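Local coordinates for carbohydrate binding family 6 (Clostridium thermocellum, PDB 5A8C), which hydrolyses terminal alpha-L-arabinofuranosyl residues as a family 43 glycoside hydrolase, probably releasing arabinose from plant cell-wall polysaccharides, at residues 147-152 with 186-191. Numbering follows the deposited sequence.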
# COMPACT_ATOMS: atom_id res chain seq x y z
N TRP A 147 -9.70 -7.21 15.37
CA TRP A 147 -10.47 -6.33 16.21
C TRP A 147 -10.16 -6.51 17.70
O TRP A 147 -10.42 -5.61 18.49
CB TRP A 147 -11.97 -6.56 15.99
CG TRP A 147 -12.41 -6.03 14.74
CD1 TRP A 147 -12.84 -6.71 13.63
CD2 TRP A 147 -12.47 -4.66 14.42
NE1 TRP A 147 -13.16 -5.82 12.62
CE2 TRP A 147 -12.94 -4.54 13.09
CE3 TRP A 147 -12.20 -3.50 15.15
CZ2 TRP A 147 -13.15 -3.33 12.50
CZ3 TRP A 147 -12.39 -2.29 14.54
CH2 TRP A 147 -12.88 -2.21 13.23
N ASN A 148 -9.68 -7.70 18.09
CA ASN A 148 -9.38 -7.97 19.49
C ASN A 148 -7.94 -7.73 19.89
O ASN A 148 -7.61 -7.90 21.06
CB ASN A 148 -9.82 -9.41 19.79
CG ASN A 148 -11.33 -9.56 19.78
OD1 ASN A 148 -12.06 -8.66 20.22
ND2 ASN A 148 -11.81 -10.70 19.27
N THR A 149 -7.11 -7.25 18.96
CA THR A 149 -5.76 -6.90 19.29
C THR A 149 -5.79 -5.73 20.29
O THR A 149 -6.47 -4.73 20.07
CB THR A 149 -5.01 -6.50 18.05
OG1 THR A 149 -4.95 -7.63 17.16
CG2 THR A 149 -3.62 -5.99 18.37
N PRO A 150 -5.04 -5.80 21.38
CA PRO A 150 -5.03 -4.71 22.36
C PRO A 150 -4.65 -3.39 21.75
O PRO A 150 -3.70 -3.32 20.93
CB PRO A 150 -4.03 -5.20 23.42
CG PRO A 150 -4.16 -6.70 23.34
CD PRO A 150 -4.23 -6.94 21.83
N GLY A 151 -5.44 -2.36 22.09
CA GLY A 151 -5.19 -1.00 21.62
C GLY A 151 -5.93 -0.64 20.35
O GLY A 151 -5.92 0.53 19.96
N VAL A 152 -6.54 -1.61 19.69
CA VAL A 152 -7.34 -1.27 18.52
C VAL A 152 -8.63 -0.58 18.90
O VAL A 152 -8.89 0.59 18.55
CB VAL A 152 -7.61 -2.48 17.63
CG1 VAL A 152 -8.56 -2.15 16.51
CG2 VAL A 152 -6.29 -2.97 17.05
N ARG A 186 -4.09 3.36 13.52
CA ARG A 186 -3.42 2.62 14.58
C ARG A 186 -2.02 2.25 14.13
O ARG A 186 -1.76 2.09 12.93
CB ARG A 186 -4.19 1.36 14.94
CG ARG A 186 -5.59 1.61 15.48
CD ARG A 186 -5.61 2.25 16.86
NE ARG A 186 -6.97 2.47 17.36
CZ ARG A 186 -7.73 3.51 17.07
NH1 ARG A 186 -7.30 4.47 16.28
NH2 ARG A 186 -8.94 3.62 17.61
N VAL A 187 -1.12 2.08 15.08
CA VAL A 187 0.21 1.56 14.81
C VAL A 187 0.57 0.59 15.92
O VAL A 187 0.35 0.86 17.11
CB VAL A 187 1.26 2.67 14.61
CG1 VAL A 187 1.35 3.64 15.80
CG2 VAL A 187 2.61 2.11 14.27
N ILE A 188 1.12 -0.55 15.56
CA ILE A 188 1.55 -1.57 16.51
C ILE A 188 2.94 -2.05 16.17
O ILE A 188 3.32 -2.14 14.99
CB ILE A 188 0.55 -2.73 16.57
CG1 ILE A 188 0.78 -3.63 17.82
CG2 ILE A 188 0.52 -3.55 15.28
CD1 ILE A 188 -0.38 -4.56 18.10
N LYS A 189 3.76 -2.33 17.18
CA LYS A 189 5.03 -2.97 16.95
C LYS A 189 4.89 -4.40 16.51
O LYS A 189 4.03 -5.13 16.99
CB LYS A 189 5.87 -2.90 18.24
CG LYS A 189 6.27 -1.52 18.58
CD LYS A 189 7.12 -1.46 19.86
CE LYS A 189 6.47 -1.98 21.15
NZ LYS A 189 5.27 -1.20 21.59
N LEU A 190 5.76 -4.81 15.57
CA LEU A 190 5.92 -6.21 15.21
C LEU A 190 7.21 -6.75 15.77
O LEU A 190 8.21 -6.03 15.88
CB LEU A 190 5.91 -6.41 13.69
CG LEU A 190 4.70 -5.86 12.92
CD1 LEU A 190 4.82 -6.22 11.47
CD2 LEU A 190 3.41 -6.30 13.53
N GLY A 191 7.21 -8.04 16.12
CA GLY A 191 8.44 -8.68 16.50
C GLY A 191 9.43 -8.76 15.36
O GLY A 191 9.07 -8.63 14.17
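R186 takes the backbone carbonyl of V152 side-on, two nitrogens of one guanidinium converging on a single oxygen. The bond from NE to V152 O is the shorter at 2.9 Å and lies in the carbonyl plane, on a lone pair. From NH2 to the same V152 O the distance is 3.2 Å, with the donor almost in line with the C=O bond and the N-H itself well off straight (136°). V152 O sits close to the guanidinium plane, so the pair of bonds should fix the rotation of that flat group. The arginine chain bends at chi2 (-69°), which brings CD past G151 O at 3.6 Å, and the extended chi3 then sends NE on to the V152 carbonyl. The same guanidinium has partners beyond the turn: NH1 bonds N183 O, and NH2 makes a weak bond to P154 O.

The residue so gripped is the last of a type II beta turn, T149-P150-G151-V152, closed by V152 N bonding T149 O at 3.1 Å, and G151 takes the positive phi of the third position. This loop turn lies against strand 185-190 of one antiparallel blade in the five-bladed beta-propeller, and a backbone bond between P150 and A201 ties it to the neighbouring strand 200-204.

Two residues along the strand, I188 projects to the same side as R186 and meets the turn through methyl groups alone, its CD1 tip to tip with CG2 of T149 at 3.6 Å. The threonine methyl stands anti to its own backbone nitrogen, facing the strand, while OG1 turns back to bond the amide of S146.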